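Local coordinates for beta-galactosidase (Bacillus circulans subsp. alkalophilus, PDB 3TTY), which hydrolyses terminal beta-D-galactosyl residues from beta-galactosides, using a TIM-barrel glycoside hydrolase fold that binds galactose, at residues S218-Y221 and R222-Q225; N159-K162 and Q163-W167. One frame throughout, in Å; residues are numbered along the deposited sequence.

Contact 1: residues S218-Y221 and R222-Q225; sequences SLDY and RRFQ
Y221 and the two residues three and four places further along its helix, F224 and Q225, form the closely fitted part of this local contact. CD2 of F224 lies over one face of the Y221 ring, 3.7 Å from CE1, with the two ring planes turned 58° from each other. Q225 comes alongside instead: its first torsion, with CG beside the backbone N (chi1 -77°), sets CG 3.5 Å from Y221 CE2, and a bend at chi2 then turns the amide alongside the tyrosine ring, the planes 9° apart. The polar ends of both look beyond the turn, Y221 OH to the carbonyl oxygen of C155 and Q225 OE1 to the backbone N of C155, itself a zinc ligand. The framework is the i to i+4 ladder of the long helix 215-243, in the connection between TIM-barrel strands 142-146 and 249-253, running up to the latter; its rung from Q225 N to Y221 O is 2.8 Å long. Around the other side of the helix the contact is sparser and mostly polar, though still buried. R223 crosses D220 and gives NH1 to OD2 in a salt bridge of 2.9 Å, the oxygen lying in the guanidinium plane, while CG of L219 lies over one face of that group, toward its rim. R223 NH2 continues to the carbonyl oxygen of E493, and D220 OD1 to Y172 OH. At S218 the carbonyl oxygen takes two bonds from R222, N and NH1 arriving from opposite faces of its plane; NH1, 3.0 Å from S218 O, also meets E206 in a salt bridge.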
loop_
_atom_site.group_PDB
_atom_site.type_symbol
_atom_site.label_atom_id
_atom_site.label_comp_id
_atom_site.label_asym_id
_atom_site.label_seq_id
_atom_site.Cartn_x
_atom_site.Cartn_y
_atom_site.Cartn_z
ATOM N N SER A 218 -17.199 -11.355 12.739
ATOM C CA SER A 218 -17.043 -10.858 11.380
ATOM C C SER A 218 -17.981 -11.578 10.421
ATOM O O SER A 218 -18.601 -10.961 9.555
ATOM C CB SER A 218 -15.601 -11.046 10.935
ATOM O OG SER A 218 -14.735 -10.238 11.711
ATOM N N LEU A 219 -18.082 -12.890 10.587
ATOM C CA LEU A 219 -18.944 -13.710 9.748
ATOM C C LEU A 219 -20.408 -13.302 9.898
ATOM O O LEU A 219 -21.086 -13.060 8.906
ATOM C CB LEU A 219 -18.762 -15.187 10.097
ATOM C CG LEU A 219 -19.570 -16.227 9.317
ATOM C CD1 LEU A 219 -19.437 -16.002 7.828
ATOM C CD2 LEU A 219 -19.130 -17.654 9.701
ATOM N N ASP A 220 -20.885 -13.231 11.142
ATOM C CA ASP A 220 -22.245 -12.787 11.435
ATOM C C ASP A 220 -22.554 -11.378 10.977
ATOM O O ASP A 220 -23.676 -11.092 10.592
ATOM C CB ASP A 220 -22.575 -12.906 12.929
ATOM C CG ASP A 220 -22.887 -14.334 13.341
ATOM O OD1 ASP A 220 -22.954 -14.598 14.560
ATOM O OD2 ASP A 220 -23.031 -15.197 12.444
ATOM N N TYR A 221 -21.578 -10.485 11.032
ATOM C CA TYR A 221 -21.862 -9.120 10.619
ATOM C C TYR A 221 -22.096 -9.052 9.100
ATOM O O TYR A 221 -22.979 -8.326 8.618
ATOM C CB TYR A 221 -20.754 -8.166 11.067
ATOM C CG TYR A 221 -21.206 -6.729 11.057
ATOM C CD1 TYR A 221 -22.000 -6.220 12.089
ATOM C CD2 TYR A 221 -20.853 -5.876 10.009
ATOM C CE1 TYR A 221 -22.424 -4.896 12.079
ATOM C CE2 TYR A 221 -21.267 -4.558 9.993
ATOM C CZ TYR A 221 -22.056 -4.079 11.023
ATOM O OH TYR A 221 -22.468 -2.778 10.993
ATOM N N ARG A 222 -21.318 -9.834 8.355
ATOM C CA ARG A 222 -21.513 -9.925 6.918
ATOM C C ARG A 222 -22.879 -10.542 6.585
ATOM O O ARG A 222 -23.575 -10.059 5.688
ATOM C CB ARG A 222 -20.346 -10.672 6.256
ATOM C CG ARG A 222 -19.077 -9.827 6.172
ATOM C CD ARG A 222 -17.793 -10.649 6.167
ATOM N NE ARG A 222 -16.609 -9.795 6.018
ATOM C CZ ARG A 222 -16.070 -9.074 7.005
ATOM N NH1 ARG A 222 -16.601 -9.105 8.223
ATOM N NH2 ARG A 222 -15.002 -8.316 6.776
ATOM N N ARG A 223 -23.292 -11.574 7.323
ATOM C CA ARG A 223 -24.651 -12.091 7.141
ATOM C C ARG A 223 -25.659 -10.962 7.355
ATOM O O ARG A 223 -26.576 -10.769 6.564
ATOM C CB ARG A 223 -24.957 -13.233 8.111
ATOM C CG ARG A 223 -24.081 -14.445 7.973
ATOM C CD ARG A 223 -24.385 -15.485 9.048
ATOM N NE ARG A 223 -23.981 -16.824 8.616
ATOM C CZ ARG A 223 -23.270 -17.683 9.339
ATOM N NH1 ARG A 223 -22.870 -17.362 10.566
ATOM N NH2 ARG A 223 -22.957 -18.873 8.826
ATOM N N PHE A 224 -25.462 -10.220 8.440
ATOM C CA PHE A 224 -26.375 -9.171 8.877
ATOM C C PHE A 224 -26.496 -8.041 7.854
ATOM O O PHE A 224 -27.601 -7.627 7.476
ATOM C CB PHE A 224 -25.896 -8.643 10.241
ATOM C CG PHE A 224 -26.491 -7.324 10.631
ATOM C CD1 PHE A 224 -27.854 -7.198 10.849
ATOM C CD2 PHE A 224 -25.686 -6.216 10.797
ATOM C CE1 PHE A 224 -28.411 -5.974 11.206
ATOM C CE2 PHE A 224 -26.228 -4.989 11.147
ATOM C CZ PHE A 224 -27.596 -4.867 11.353
ATOM N N GLN A 225 -25.349 -7.532 7.412
ATOM C CA GLN A 225 -25.308 -6.497 6.379
ATOM C C GLN A 225 -26.006 -6.962 5.101
ATOM O O GLN A 225 -26.809 -6.243 4.516
ATOM C CB GLN A 225 -23.859 -6.097 6.097
ATOM C CG GLN A 225 -23.266 -5.174 7.171
ATOM C CD GLN A 225 -23.978 -3.841 7.217
ATOM O OE1 GLN A 225 -23.870 -3.040 6.290
ATOM N NE2 GLN A 225 -24.727 -3.600 8.287
#

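Contact 2: residues N159-K162 and Q163-W167; sequences NCEK and QFRVW. With ZN (zinc ion), chain G.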
loop_
_atom_site.group_PDB
_atom_site.type_symbol
_atom_site.label_atom_id
_atom_site.label_comp_id
_atom_site.label_asym_id
_atom_site.label_seq_id
_atom_site.Cartn_x
_atom_site.Cartn_y
_atom_site.Cartn_z
ATOM N N ASN A 159 -26.808 2.931 13.912
ATOM C CA ASN A 159 -28.041 2.212 13.637
ATOM C C ASN A 159 -27.798 0.767 13.219
ATOM O O ASN A 159 -28.521 -0.143 13.644
ATOM C CB ASN A 159 -28.896 2.980 12.621
ATOM C CG ASN A 159 -29.475 4.254 13.218
ATOM O OD1 ASN A 159 -29.668 4.340 14.434
ATOM N ND2 ASN A 159 -29.734 5.247 12.385
ATOM N N CYS A 160 -26.776 0.550 12.398
ATOM C CA CYS A 160 -26.419 -0.804 12.023
ATOM C C CYS A 160 -25.936 -1.542 13.254
ATOM O O CYS A 160 -26.263 -2.703 13.446
ATOM C CB CYS A 160 -25.361 -0.826 10.918
ATOM S SG CYS A 160 -26.048 -0.473 9.283
ATOM N N GLU A 161 -25.175 -0.857 14.100
ATOM C CA GLU A 161 -24.611 -1.498 15.279
ATOM C C GLU A 161 -25.733 -1.956 16.212
ATOM O O GLU A 161 -25.761 -3.116 16.640
ATOM C CB GLU A 161 -23.642 -0.558 16.001
ATOM C CG GLU A 161 -22.723 -1.249 16.975
ATOM C CD GLU A 161 -21.492 -0.418 17.287
ATOM O OE1 GLU A 161 -20.375 -0.872 16.944
ATOM O OE2 GLU A 161 -21.648 0.682 17.871
ATOM N N LYS A 162 -26.674 -1.056 16.501
ATOM C CA LYS A 162 -27.822 -1.415 17.331
ATOM C C LYS A 162 -28.653 -2.526 16.701
ATOM O O LYS A 162 -29.140 -3.428 17.384
ATOM C CB LYS A 162 -28.724 -0.216 17.568
ATOM C CG LYS A 162 -28.097 0.926 18.342
ATOM C CD LYS A 162 -29.124 2.024 18.436
ATOM C CE LYS A 162 -28.557 3.335 18.923
ATOM N NZ LYS A 162 -29.597 4.388 18.684
ATOM N N GLN A 163 -28.829 -2.453 15.394
ATOM C CA GLN A 163 -29.669 -3.434 14.730
ATOM C C GLN A 163 -28.927 -4.774 14.644
ATOM O O GLN A 163 -29.543 -5.831 14.715
ATOM C CB GLN A 163 -30.138 -2.909 13.370
ATOM C CG GLN A 163 -31.160 -3.784 12.678
ATOM C CD GLN A 163 -32.402 -4.082 13.531
ATOM O OE1 GLN A 163 -32.837 -3.264 14.364
ATOM N NE2 GLN A 163 -32.981 -5.258 13.310
ATOM N N PHE A 164 -27.602 -4.727 14.535
ATOM C CA PHE A 164 -26.780 -5.931 14.657
ATOM C C PHE A 164 -27.128 -6.724 15.931
ATOM O O PHE A 164 -27.233 -7.953 15.911
ATOM C CB PHE A 164 -25.293 -5.560 14.674
ATOM C CG PHE A 164 -24.356 -6.748 14.626
ATOM C CD1 PHE A 164 -24.631 -7.846 13.811
ATOM C CD2 PHE A 164 -23.179 -6.748 15.364
ATOM C CE1 PHE A 164 -23.753 -8.934 13.751
ATOM C CE2 PHE A 164 -22.298 -7.821 15.303
ATOM C CZ PHE A 164 -22.581 -8.917 14.501
ATOM N N ARG A 165 -27.309 -6.006 17.033
ATOM C CA ARG A 165 -27.593 -6.647 18.312
ATOM C C ARG A 165 -28.955 -7.317 18.292
ATOM O O ARG A 165 -29.113 -8.405 18.844
ATOM C CB ARG A 165 -27.488 -5.644 19.471
ATOM C CG ARG A 165 -26.115 -5.016 19.554
ATOM C CD ARG A 165 -26.024 -3.937 20.616
ATOM N NE ARG A 165 -24.690 -3.348 20.657
ATOM C CZ ARG A 165 -24.444 -2.048 20.544
ATOM N NH1 ARG A 165 -25.448 -1.202 20.391
ATOM N NH2 ARG A 165 -23.192 -1.593 20.592
ATOM N N VAL A 166 -29.929 -6.664 17.657
ATOM C CA VAL A 166 -31.277 -7.217 17.550
ATOM C C VAL A 166 -31.198 -8.488 16.724
ATOM O O VAL A 166 -31.792 -9.506 17.061
ATOM C CB VAL A 166 -32.247 -6.203 16.884
ATOM C CG1 VAL A 166 -33.618 -6.834 16.631
ATOM C CG2 VAL A 166 -32.381 -4.924 17.746
ATOM N N TRP A 167 -30.429 -8.423 15.644
ATOM C CA TRP A 167 -30.264 -9.554 14.734
ATOM C C TRP A 167 -29.590 -10.753 15.424
ATOM O O TRP A 167 -29.830 -11.910 15.074
ATOM C CB TRP A 167 -29.462 -9.092 13.517
ATOM C CG TRP A 167 -29.237 -10.120 12.443
ATOM C CD1 TRP A 167 -29.979 -10.306 11.313
ATOM C CD2 TRP A 167 -28.186 -11.077 12.392
ATOM N NE1 TRP A 167 -29.449 -11.321 10.557
ATOM C CE2 TRP A 167 -28.347 -11.814 11.198
ATOM C CE3 TRP A 167 -27.112 -11.380 13.232
ATOM C CZ2 TRP A 167 -27.482 -12.843 10.834
ATOM C CZ3 TRP A 167 -26.260 -12.406 12.871
ATOM C CH2 TRP A 167 -26.451 -13.127 11.685
HETATM ZN ZN ZN G . -25.754 1.788 8.931
#
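N159 begins the turn by accepting a hydrogen bond from Q163 N at its carbonyl oxygen, 2.9 Å away, the first of the i to i+4 bonds that bind these residues together in helix 158-172. This helix carries the last cysteine of a four-cysteine zinc site, in the segment that follows barrel strand 142-146. C160 supplies that ligand. Its SG stands anti to its own carbonyl carbon (chi1 -77°), a setting that turns the sulfur off the helix to the zinc ion, 2.3 Å away, where C115, C155 and C157 complete the coordination. On the backbone side, the carbonyl oxygen of C160 receives F164 N at 2.7 Å, so one residue joins the metal site to the next turn. E161 holds its chain out from the helix, and R165, extended from CG to NE, reaches back to it; they meet more through carbon than through charge: CG of E161 lies over one face of the guanidinium, 3.7 Å from NH2. The ion pair between E161 OE2 and R165 NH2 is long, at 3.9 Å, with the two planes 34° apart. Stronger partners lie outside the turn, since E161 OE1 accepts from the backbone N of A199 and pairs with K107 of a second subunit, while R165 NH2 donates to the carbonyl oxygen of I197. K162, on the exposed side, crosses R165 with its CG 4.0 Å from NH1. Its carbonyl oxygen accepts only weak bonds from R165 N and V166 N, and CG2 of V166 rests 3.6 Å from K162 O.

Going from the N terminus, contact 2 comes first, on helix 158-172, and contact 1 follows on helix 215-243. Each spans a single helical turn and closes no long loop; the two occur in series, neither nesting nor crossing. Their centres nonetheless lie only about 11 Å from each other, because the chain between them returns to lay one helix against the other. F224 pushes its ring against the contact 2 backbone, CZ 3.2 Å from F164 N, and Y221 meets F164 edge-to-face. Near the zinc ion, Y221 OH lies 3.5 Å from C160 CB. The interface thus ties the zinc-bearing helix to the helix leading into barrel strand 249-253.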